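Local atomic coordinates of epoxide hydrolase (Aspergillus niger, PDB entry 3G02), a protein that probably opens epoxides with water to give vicinal diols, as an alpha/beta hydrolase fold enzyme, here in a variant evolved for enantioselectivity. Residues Y46-A51 and I57-L62; E91-T96 and N170-D175; V353-I358 and V365-H370; A100-E105 and P127-F132. The protein carries 9 engineered substitutions. All coordinates share one frame; numbering follows the deposited sequence. Where two conformers were deposited one is given.

Contact 1: residues Y46-A51 and I57-L62; sequences YESLQA and ITSEWL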
# COMPACT_ATOMS: atom_id res chain seq x y z
N TYR A 46 13.87 -4.12 -12.43
CA TYR A 46 14.70 -5.03 -11.65
C TYR A 46 13.84 -5.83 -10.67
O TYR A 46 13.96 -7.05 -10.58
CB TYR A 46 15.80 -4.26 -10.91
CG TYR A 46 16.57 -5.08 -9.90
CD1 TYR A 46 17.54 -6.00 -10.31
CD2 TYR A 46 16.35 -4.91 -8.53
CE1 TYR A 46 18.26 -6.74 -9.38
CE2 TYR A 46 17.06 -5.66 -7.59
CZ TYR A 46 18.02 -6.57 -8.02
OH TYR A 46 18.73 -7.31 -7.10
N GLU A 47 12.97 -5.13 -9.95
CA GLU A 47 12.16 -5.76 -8.92
C GLU A 47 11.20 -6.80 -9.47
O GLU A 47 11.04 -7.87 -8.88
CB GLU A 47 11.38 -4.70 -8.13
CG GLU A 47 12.27 -3.69 -7.41
CD GLU A 47 12.44 -2.40 -8.19
OE1 GLU A 47 12.46 -2.45 -9.44
OE2 GLU A 47 12.52 -1.33 -7.55
N SER A 48 10.59 -6.50 -10.61
CA SER A 48 9.58 -7.38 -11.20
C SER A 48 10.19 -8.57 -11.94
O SER A 48 9.48 -9.47 -12.36
CB SER A 48 8.62 -6.61 -12.11
OG SER A 48 9.21 -6.34 -13.37
N LEU A 49 11.51 -8.54 -12.09
CA LEU A 49 12.24 -9.62 -12.75
C LEU A 49 12.92 -10.56 -11.77
O LEU A 49 13.66 -11.46 -12.17
CB LEU A 49 13.26 -9.05 -13.74
CG LEU A 49 12.66 -8.31 -14.94
CD1 LEU A 49 13.74 -7.55 -15.71
CD2 LEU A 49 11.88 -9.25 -15.87
N GLN A 50 12.67 -10.36 -10.48
CA GLN A 50 13.22 -11.23 -9.44
C GLN A 50 12.39 -12.51 -9.32
O GLN A 50 11.23 -12.47 -8.90
CB GLN A 50 13.29 -10.50 -8.09
CG GLN A 50 14.20 -9.28 -8.09
CD GLN A 50 15.57 -9.57 -8.67
OE1 GLN A 50 16.34 -10.35 -8.11
NE2 GLN A 50 15.88 -8.96 -9.81
N ALA A 51 13.00 -13.64 -9.68
CA ALA A 51 12.31 -14.94 -9.67
C ALA A 51 11.77 -15.33 -8.29
O ALA A 51 10.73 -15.99 -8.20
CB ALA A 51 13.23 -16.03 -10.21
N ILE A 57 4.76 -9.48 -6.76
CA ILE A 57 4.45 -10.27 -7.96
C ILE A 57 5.39 -9.94 -9.11
O ILE A 57 5.77 -8.79 -9.33
CB ILE A 57 2.99 -10.09 -8.41
CG1 ILE A 57 2.68 -8.61 -8.68
CG2 ILE A 57 2.02 -10.67 -7.38
CD1 ILE A 57 1.91 -8.37 -9.93
N THR A 58 5.77 -10.97 -9.86
CA THR A 58 6.67 -10.79 -10.99
C THR A 58 5.91 -10.38 -12.24
O THR A 58 4.71 -10.61 -12.36
CB THR A 58 7.45 -12.08 -11.30
OG1 THR A 58 6.53 -13.10 -11.71
CG2 THR A 58 8.24 -12.57 -10.08
N SER A 59 6.64 -9.77 -13.18
CA SER A 59 6.07 -9.45 -14.48
C SER A 59 5.56 -10.70 -15.19
O SER A 59 4.47 -10.68 -15.76
CB SER A 59 7.11 -8.74 -15.35
OG SER A 59 7.28 -7.40 -14.92
N GLU A 60 6.34 -11.77 -15.14
CA GLU A 60 5.96 -13.03 -15.78
C GLU A 60 4.63 -13.55 -15.25
O GLU A 60 3.74 -13.90 -16.03
CB GLU A 60 7.05 -14.08 -15.58
CG GLU A 60 6.82 -15.37 -16.35
CD GLU A 60 7.88 -16.43 -16.10
OE1 GLU A 60 8.86 -16.17 -15.36
OE2 GLU A 60 7.73 -17.55 -16.64
N TRP A 61 4.49 -13.58 -13.93
CA TRP A 61 3.27 -14.09 -13.31
C TRP A 61 2.07 -13.24 -13.70
O TRP A 61 1.04 -13.77 -14.12
CB TRP A 61 3.43 -14.16 -11.79
CG TRP A 61 2.22 -14.71 -11.09
CD1 TRP A 61 1.96 -16.02 -10.83
CD2 TRP A 61 1.11 -13.97 -10.57
NE1 TRP A 61 0.76 -16.15 -10.18
CE2 TRP A 61 0.22 -14.90 -10.00
CE3 TRP A 61 0.79 -12.61 -10.52
CZ2 TRP A 61 -0.98 -14.52 -9.39
CZ3 TRP A 61 -0.41 -12.22 -9.92
CH2 TRP A 61 -1.28 -13.18 -9.36
N LEU A 62 2.19 -11.92 -13.58
CA LEU A 62 1.05 -11.05 -13.89
C LEU A 62 0.63 -11.13 -15.35
O LEU A 62 -0.57 -11.18 -15.64
CB LEU A 62 1.31 -9.61 -13.45
CG LEU A 62 0.05 -8.72 -13.41
CD1 LEU A 62 -0.97 -9.23 -12.40
CD2 LEU A 62 0.41 -7.27 -13.13
O HOH W 1 9.11 -11.52 -14.34

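Contact 2: residues E91-T96 and N170-D175; sequences EIEGLT and NARVVD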
# COMPACT_ATOMS: atom_id res chain seq x y z
N GLU A 91 -31.43 -10.34 6.96
CA GLU A 91 -31.12 -8.96 7.30
C GLU A 91 -30.86 -8.78 8.78
O GLU A 91 -31.67 -9.16 9.62
CB GLU A 91 -32.21 -8.01 6.80
CG GLU A 91 -32.26 -7.92 5.28
CD GLU A 91 -32.61 -6.53 4.77
OE1 GLU A 91 -32.87 -6.40 3.55
OE2 GLU A 91 -32.63 -5.58 5.58
N ILE A 92 -29.70 -8.22 9.09
CA ILE A 92 -29.30 -7.95 10.46
C ILE A 92 -28.83 -6.51 10.53
O ILE A 92 -27.91 -6.11 9.80
CB ILE A 92 -28.18 -8.92 10.93
CG1 ILE A 92 -28.72 -10.36 11.00
CG2 ILE A 92 -27.63 -8.50 12.29
CD1 ILE A 92 -27.65 -11.43 10.96
N GLU A 93 -29.49 -5.72 11.37
CA GLU A 93 -29.19 -4.28 11.53
C GLU A 93 -29.17 -3.52 10.20
O GLU A 93 -28.36 -2.61 10.00
CB GLU A 93 -27.87 -4.09 12.30
CG GLU A 93 -27.92 -4.61 13.73
CD GLU A 93 -26.59 -4.51 14.46
OE1 GLU A 93 -25.71 -3.73 14.03
OE2 GLU A 93 -26.44 -5.22 15.48
N GLY A 94 -30.07 -3.90 9.29
CA GLY A 94 -30.16 -3.25 7.98
C GLY A 94 -29.13 -3.73 6.97
O GLY A 94 -29.11 -3.25 5.84
N LEU A 95 -28.27 -4.66 7.38
CA LEU A 95 -27.28 -5.24 6.48
C LEU A 95 -27.78 -6.57 5.95
O LEU A 95 -28.35 -7.36 6.70
CB LEU A 95 -25.93 -5.44 7.18
CG LEU A 95 -25.26 -4.24 7.87
CD1 LEU A 95 -23.98 -4.67 8.55
CD2 LEU A 95 -25.00 -3.11 6.88
N THR A 96 -27.56 -6.82 4.67
CA THR A 96 -27.82 -8.13 4.08
C THR A 96 -26.65 -9.03 4.45
O THR A 96 -25.51 -8.77 4.04
CB THR A 96 -27.98 -8.04 2.56
OG1 THR A 96 -29.10 -7.21 2.24
CG2 THR A 96 -28.19 -9.43 1.95
N ASN A 170 -18.84 -6.50 14.03
CA ASN A 170 -18.80 -7.77 13.31
C ASN A 170 -19.22 -8.94 14.19
O ASN A 170 -20.01 -9.79 13.77
CB ASN A 170 -17.41 -8.01 12.72
CG ASN A 170 -17.22 -7.37 11.36
OD1 ASN A 170 -17.33 -8.04 10.34
ND2 ASN A 170 -16.93 -6.07 11.34
N ALA A 171 -18.68 -8.96 15.41
CA ALA A 171 -19.01 -10.00 16.39
C ALA A 171 -20.50 -9.99 16.72
O ALA A 171 -21.14 -11.04 16.73
CB ALA A 171 -18.18 -9.82 17.65
N ARG A 172 -21.05 -8.80 16.95
CA ARG A 172 -22.47 -8.67 17.25
C ARG A 172 -23.35 -9.22 16.11
O ARG A 172 -24.37 -9.87 16.36
CB ARG A 172 -22.82 -7.22 17.58
CG ARG A 172 -24.23 -7.02 18.13
CD ARG A 172 -24.54 -5.54 18.39
NE ARG A 172 -24.44 -4.75 17.17
CZ ARG A 172 -23.43 -3.92 16.89
NH1 ARG A 172 -22.44 -3.75 17.75
NH2 ARG A 172 -23.43 -3.26 15.74
N VAL A 173 -22.95 -8.96 14.87
CA VAL A 173 -23.66 -9.48 13.70
C VAL A 173 -23.62 -11.02 13.64
O VAL A 173 -24.64 -11.66 13.38
CB VAL A 173 -23.12 -8.87 12.38
CG1 VAL A 173 -23.67 -9.60 11.16
CG2 VAL A 173 -23.46 -7.38 12.31
N VAL A 174 -22.44 -11.60 13.88
CA VAL A 174 -22.30 -13.06 13.86
C VAL A 174 -23.15 -13.70 14.96
O VAL A 174 -23.87 -14.67 14.71
CB VAL A 174 -20.82 -13.50 13.97
CG1 VAL A 174 -20.69 -15.02 14.11
CG2 VAL A 174 -20.03 -13.03 12.75
N ASP A 175 -23.07 -13.14 16.17
CA ASP A 175 -23.86 -13.63 17.30
C ASP A 175 -25.36 -13.56 16.99
O ASP A 175 -26.11 -14.50 17.28
CB ASP A 175 -23.53 -12.85 18.57
CG ASP A 175 -24.41 -13.24 19.75
OD1 ASP A 175 -24.21 -14.32 20.33
OD2 ASP A 175 -25.30 -12.43 20.10

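Contact 3: residues V353-I358 and V365-H370; sequences VPRSWI and VFFRDH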
# COMPACT_ATOMS: atom_id res chain seq x y z
N VAL A 353 3.09 -17.88 16.27
CA VAL A 353 3.40 -17.83 17.70
C VAL A 353 3.22 -19.21 18.32
O VAL A 353 2.37 -19.99 17.88
CB VAL A 353 2.53 -16.76 18.44
CG1 VAL A 353 2.94 -15.36 18.02
CG2 VAL A 353 1.04 -16.98 18.20
N PRO A 354 4.05 -19.54 19.34
CA PRO A 354 4.05 -20.89 19.90
C PRO A 354 2.92 -21.15 20.89
O PRO A 354 2.27 -20.21 21.36
CB PRO A 354 5.40 -20.94 20.63
CG PRO A 354 5.61 -19.55 21.08
CD PRO A 354 5.03 -18.67 20.00
N ARG A 355 2.71 -22.43 21.21
CA ARG A 355 1.70 -22.86 22.18
C ARG A 355 1.77 -22.10 23.51
O ARG A 355 0.74 -21.65 24.02
CB ARG A 355 1.81 -24.37 22.42
CG ARG A 355 0.78 -24.91 23.41
CD ARG A 355 0.87 -26.42 23.58
NE ARG A 355 -0.15 -26.89 24.51
CZ ARG A 355 -0.59 -28.15 24.58
NH1 ARG A 355 -0.10 -29.08 23.77
NH2 ARG A 355 -1.52 -28.47 25.46
N SER A 356 2.97 -21.96 24.06
CA SER A 356 3.15 -21.32 25.37
C SER A 356 2.76 -19.83 25.38
O SER A 356 2.47 -19.27 26.44
CB SER A 356 4.59 -21.49 25.86
OG SER A 356 5.51 -20.83 25.01
N TRP A 357 2.75 -19.21 24.21
CA TRP A 357 2.29 -17.83 24.08
C TRP A 357 0.78 -17.80 23.94
O TRP A 357 0.10 -17.03 24.61
CB TRP A 357 2.95 -17.16 22.87
CG TRP A 357 4.36 -16.70 23.10
CD1 TRP A 357 5.23 -17.13 24.07
CD2 TRP A 357 5.09 -15.76 22.30
NE1 TRP A 357 6.44 -16.49 23.93
CE2 TRP A 357 6.38 -15.64 22.85
CE3 TRP A 357 4.76 -14.99 21.17
CZ2 TRP A 357 7.35 -14.79 22.32
CZ3 TRP A 357 5.72 -14.14 20.64
CH2 TRP A 357 7.01 -14.05 21.22
N ILE A 358 0.25 -18.65 23.06
CA ILE A 358 -1.20 -18.76 22.85
C ILE A 358 -1.92 -19.12 24.15
O ILE A 358 -3.02 -18.62 24.42
CB ILE A 358 -1.51 -19.78 21.72
CG1 ILE A 358 -0.90 -19.30 20.40
CG2 ILE A 358 -3.02 -20.00 21.58
CD1 ILE A 358 -0.70 -20.38 19.37
N VAL A 365 -7.37 -25.67 26.11
CA VAL A 365 -7.57 -27.07 26.50
C VAL A 365 -7.29 -28.03 25.35
O VAL A 365 -7.30 -29.25 25.52
CB VAL A 365 -9.01 -27.31 27.03
CG1 VAL A 365 -9.25 -26.53 28.32
CG2 VAL A 365 -10.05 -26.95 25.98
N PHE A 366 -7.02 -27.46 24.17
CA PHE A 366 -6.87 -28.24 22.95
C PHE A 366 -5.85 -27.55 22.05
O PHE A 366 -5.99 -26.37 21.73
CB PHE A 366 -8.23 -28.35 22.25
CG PHE A 366 -8.21 -29.12 20.96
CD1 PHE A 366 -7.90 -28.49 19.76
CD2 PHE A 366 -8.55 -30.47 20.94
CE1 PHE A 366 -7.90 -29.19 18.56
CE2 PHE A 366 -8.56 -31.18 19.74
CZ PHE A 366 -8.23 -30.54 18.55
N PHE A 367 -4.82 -28.29 21.67
CA PHE A 367 -3.79 -27.78 20.77
C PHE A 367 -3.35 -28.88 19.82
O PHE A 367 -3.11 -30.02 20.24
CB PHE A 367 -2.59 -27.25 21.55
CG PHE A 367 -1.55 -26.58 20.69
CD1 PHE A 367 -1.62 -25.21 20.42
CD2 PHE A 367 -0.49 -27.31 20.15
CE1 PHE A 367 -0.66 -24.59 19.62
CE2 PHE A 367 0.48 -26.69 19.36
CZ PHE A 367 0.39 -25.33 19.10
N ARG A 368 -3.26 -28.55 18.54
CA ARG A 368 -2.75 -29.47 17.53
C ARG A 368 -1.74 -28.77 16.63
O ARG A 368 -2.03 -27.69 16.10
CB ARG A 368 -3.89 -30.04 16.67
CG ARG A 368 -4.92 -30.88 17.41
CD ARG A 368 -4.47 -32.32 17.63
NE ARG A 368 -5.53 -33.14 18.23
CZ ARG A 368 -5.76 -33.23 19.54
NH1 ARG A 368 -5.01 -32.56 20.41
NH2 ARG A 368 -6.74 -34.01 19.98
N ASP A 369 -0.57 -29.38 16.51
CA ASP A 369 0.48 -28.98 15.58
C ASP A 369 0.30 -29.70 14.25
O ASP A 369 -0.29 -30.79 14.21
CB ASP A 369 1.86 -29.35 16.14
CG ASP A 369 2.45 -28.26 17.02
OD1 ASP A 369 2.39 -27.07 16.64
OD2 ASP A 369 3.01 -28.61 18.08
N HIS A 370 0.79 -29.10 13.17
CA HIS A 370 0.84 -29.78 11.89
C HIS A 370 2.18 -29.53 11.21
O HIS A 370 2.79 -28.48 11.40
CB HIS A 370 -0.33 -29.36 11.01
CG HIS A 370 -1.66 -29.70 11.60
ND1 HIS A 370 -2.20 -30.97 11.51
CD2 HIS A 370 -2.53 -28.97 12.32
CE1 HIS A 370 -3.36 -30.99 12.14
NE2 HIS A 370 -3.59 -29.79 12.64

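Contact 4: residues A100-E105 and P127-F132; sequences AALFSE and PILQLF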
# COMPACT_ATOMS: atom_id res chain seq x y z
N ALA A 100 -23.42 -19.45 3.77
CA ALA A 100 -23.57 -20.82 3.30
C ALA A 100 -23.75 -21.68 4.55
O ALA A 100 -23.32 -21.30 5.64
CB ALA A 100 -22.34 -21.26 2.53
N ALA A 101 -24.39 -22.83 4.39
CA ALA A 101 -24.64 -23.69 5.54
C ALA A 101 -24.88 -25.13 5.18
O ALA A 101 -25.40 -25.43 4.11
CB ALA A 101 -25.83 -23.17 6.35
N LEU A 102 -24.49 -26.02 6.09
CA LEU A 102 -25.03 -27.37 6.12
C LEU A 102 -25.75 -27.51 7.44
O LEU A 102 -25.13 -27.48 8.50
CB LEU A 102 -23.92 -28.43 6.02
CG LEU A 102 -23.16 -28.57 4.70
CD1 LEU A 102 -22.10 -29.66 4.86
CD2 LEU A 102 -24.07 -28.89 3.52
N PHE A 103 -27.08 -27.62 7.37
CA PHE A 103 -27.89 -27.82 8.56
C PHE A 103 -28.21 -29.29 8.78
O PHE A 103 -28.62 -29.99 7.85
CB PHE A 103 -29.19 -27.02 8.48
CG PHE A 103 -29.00 -25.53 8.56
CD1 PHE A 103 -28.53 -24.94 9.72
CD2 PHE A 103 -29.31 -24.73 7.46
CE1 PHE A 103 -28.35 -23.56 9.79
CE2 PHE A 103 -29.14 -23.35 7.53
CZ PHE A 103 -28.67 -22.77 8.69
N SER A 104 -28.00 -29.75 10.00
CA SER A 104 -28.38 -31.09 10.39
C SER A 104 -29.88 -31.17 10.65
O SER A 104 -30.51 -30.16 10.96
CB SER A 104 -27.61 -31.51 11.64
OG SER A 104 -27.96 -32.82 12.04
N GLU A 105 -30.44 -32.36 10.49
CA GLU A 105 -31.83 -32.62 10.87
C GLU A 105 -31.89 -33.14 12.31
O GLU A 105 -32.98 -33.35 12.85
CB GLU A 105 -32.49 -33.61 9.91
CG GLU A 105 -32.90 -33.01 8.56
CD GLU A 105 -33.36 -34.06 7.56
OE1 GLU A 105 -33.72 -35.18 7.97
OE2 GLU A 105 -33.37 -33.75 6.35
N PRO A 127 -14.28 -26.68 0.63
CA PRO A 127 -13.68 -28.02 0.77
C PRO A 127 -14.08 -28.75 2.05
O PRO A 127 -14.36 -29.96 2.00
CB PRO A 127 -12.18 -27.72 0.74
CG PRO A 127 -12.09 -26.52 -0.16
CD PRO A 127 -13.25 -25.67 0.30
N ILE A 128 -14.14 -28.05 3.18
CA ILE A 128 -14.56 -28.66 4.44
C ILE A 128 -16.05 -29.04 4.42
O ILE A 128 -16.42 -30.14 4.86
CB ILE A 128 -14.21 -27.77 5.66
CG1 ILE A 128 -12.70 -27.84 5.92
CG2 ILE A 128 -15.01 -28.19 6.91
CD1 ILE A 128 -12.19 -26.90 7.00
N LEU A 129 -16.90 -28.16 3.91
CA LEU A 129 -18.32 -28.49 3.75
C LEU A 129 -18.51 -29.74 2.89
O LEU A 129 -19.35 -30.59 3.20
CB LEU A 129 -19.11 -27.30 3.17
CG LEU A 129 -19.20 -26.04 4.03
CD1 LEU A 129 -20.13 -25.04 3.36
CD2 LEU A 129 -19.68 -26.34 5.45
N GLN A 130 -17.72 -29.85 1.82
CA GLN A 130 -17.79 -31.01 0.93
C GLN A 130 -17.45 -32.30 1.67
O GLN A 130 -18.14 -33.31 1.52
CB GLN A 130 -16.88 -30.82 -0.29
CG GLN A 130 -16.91 -31.98 -1.29
CD GLN A 130 -18.27 -32.18 -1.95
OE1 GLN A 130 -19.02 -31.23 -2.17
NE2 GLN A 130 -18.59 -33.43 -2.27
N LEU A 131 -16.39 -32.26 2.48
CA LEU A 131 -16.00 -33.42 3.27
C LEU A 131 -17.15 -33.86 4.19
O LEU A 131 -17.47 -35.04 4.26
CB LEU A 131 -14.74 -33.14 4.07
CG LEU A 131 -13.43 -32.95 3.29
CD1 LEU A 131 -12.36 -32.39 4.21
CD2 LEU A 131 -12.96 -34.25 2.64
N PHE A 132 -17.77 -32.89 4.86
CA PHE A 132 -18.91 -33.20 5.73
C PHE A 132 -20.09 -33.81 4.97
O PHE A 132 -20.67 -34.80 5.43
CB PHE A 132 -19.36 -31.96 6.51
CG PHE A 132 -18.60 -31.74 7.78
CD1 PHE A 132 -18.84 -32.55 8.89
CD2 PHE A 132 -17.66 -30.73 7.89
CE1 PHE A 132 -18.15 -32.36 10.09
CE2 PHE A 132 -16.96 -30.53 9.08
CZ PHE A 132 -17.21 -31.35 10.18

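Contact 1: residues Y46-A51 and I57-L62
The carbonyl oxygen of Ser48 takes two donors: Ser59 N at 3.0 Å from Ser48 O along a nearly straight N-H...O line (166°), and a water that donates to the same oxygen. That water also accepts from Glu60 N, 2.9 Å away, which ties the second amide of helix 59-71 to Ser48 O indirectly. Beside this pair of bonds the two serine side chains meet hydroxyl to hydroxyl, Ser48 OG lying 2.7 Å from Ser59 OG. Ser48 OG is swung between its own N and carbonyl carbon, a torsion (chi1 78°) with which it also meets Thr45 N in a hydrogen bond. The segment 57-62 carries an N-cap: Thr58 OG1 accepts from Trp61 N at 3.1 Å as helix 59-71 begins, while Thr58 CG2 sits 3.2 Å from Gln50 O. In the loop before the helix, Gln50 NE2 reaches Tyr46 O (2.8 Å) from the face of that carbonyl opposite to Leu49 N. The second subunit closes over this corner, with Arg316 of that subunit in a salt bridge to Glu47 and its Ser261 and Thr262 bonded to the backbone of Ile57.

Contact 2: residues E91-T96 and N170-D175
Glu93 and Arg172 meet in a side-on, two-pronged salt bridge. Arg172 NE gives its hydrogen to Glu93 OE2 at 2.7 Å, and Arg172 NH2 gives one to Glu93 OE1 at 2.9 Å. Both bonds are close to straight and both use the syn lone pairs of the carboxylate. The two flat groups are turned only 11° from each other, and each oxygen lies practically in the guanidinium plane. Glu93 reaches out with an extended chain, while the arginine bends at chi3 (60°), which turns its NE edge toward the glutamate; the two side chains cross at about a right angle. A further nitrogen of the guanidinium, NH1, is taken by Asp169 of helix 167-180, so the guanidinium has two acidic partners.

The turn that carries Glu93 is closed by two backbone bonds. Residues Ile92 to Leu95 form a type I' turn at the tip of the hairpin between strands 87-92 and 95-102, with Ile92 N bonded to Leu95 O and Leu95 N to Ile92 O (2.8 Å for the latter pair). Here the hairpin at the outermost strand 87-92 of the central alpha/beta hydrolase sheet packs on helix 167-180. Next to the charged pair the contact is apolar: Ile92 CG2 lies 4.3 Å from Val173 CG1, and Ile97 of the second strand touches both residues.

With both carboxylate oxygens used and two acidic partners round Arg172, both members of the bridge probably remain ionised, and the nearly coplanar pair of hydrogen bonds holds the two groups against rotation beside the apolar Ile92-Val173 pair.

Contact 3: residues V353-I358 and V365-H370
Arg355 lies across one face of the Phe367 ring. Its CB stands over that face in a CH-pi contact, 3.8 Å from the Phe367 ring centroid and 16° off the ring normal, and its CG and CD follow along the same face. At the far end the relation reverses: the Arg355 guanidinium has Phe367 CB over the centre of one face, 3.6 Å from its plane, so the charged group passes beyond the ring toward the strand backbone, its plane tilted 26° to the ring. With CG anti to the backbone N (chi1 -180°) and the chain extended from CG to NE, the arginine can lie along the ring. At the ring edge, near its plane, Ile358 CD1 touches Phe367 CE1 at 4.2 Å. On the strand, Arg368 NH1 donates to Phe367 O at 3.2 Å from above the carbonyl plane, while Phe366 CE2 lies over one face of the Arg368 guanidinium, offset toward its rim. The short helix 355-358, opened by Pro354 at its N-cap, belongs to a beta-alpha-beta unit that links strands 340-345 and 362-369, parallel neighbours at the edge of the central sheet. Phe345 of the first strand packs on Phe367, Phe341 and Phe343 on Ile358, and helix 382-396 lies against Phe366 and Arg368.

Contact 4: residues A100-E105 and P127-F132
Leu102 pushes one methyl, CD1, into the side of helix 126-135, and that methyl makes most of the contact. It stands 3.3 Å from Leu129 O, a tight approach of a methyl to a main-chain oxygen, and 3.9 Å from Phe132 CB one turn further on. Leu129 CD2 flanks it at 4.2 Å from Leu102 CD1. The other branch of Leu129 extends back along the strand, where CD1 touches Ala100 CB at 4.5 Å. Ala100 and Leu102 thus face the helix from alternate positions of the strand, while Ala101 between them points away. With CB already directed at the helix, chi1 -69° places Leu102 CG beside the backbone N and carries CD1 to Leu129 O.

This is the layered packing of an alpha/beta hydrolase fold, a helix lying on the face of the central sheet. Strand 95-102 and helix 126-135 run almost the same way here, the segment axes 21° apart and 9.7 Å from each other at closest.

A second shell fixes the pieces. Strand 143-148 pairs with Leu102 and Ala100 through backbone bonds to Leu145 and Val147, and the Leu145 side chain packs against both Leu129 and Phe132. Phe6 leans on Leu102 and Phe85 on Leu129. The Phe132 ring, turned off from the strand, makes a cation-pi contact with Lys386 of helix 382-396.

How the contacts relate
Contacts 2, 3 and 4 all reach the central mixed sheet. Contacts 2 and 4 use strand 95-102, their centres about 22 Å apart, and contact 4 is nested within the chain loop that contact 2 closes. Contact 3 belongs to the other end of the sheet, at strand 362-369, about 31 Å from contact 2 between centres; its nearest atoms come within about 11 Å of contact 4. Contact 1 stands apart at the second subunit, about 41 Å from contact 2 between centres and across the chain's centre from it. None lies at the predicted catalytic residues, nucleophile Asp193 and proton donors Tyr315 and His375; contact 1 alone of the four touches the second subunit.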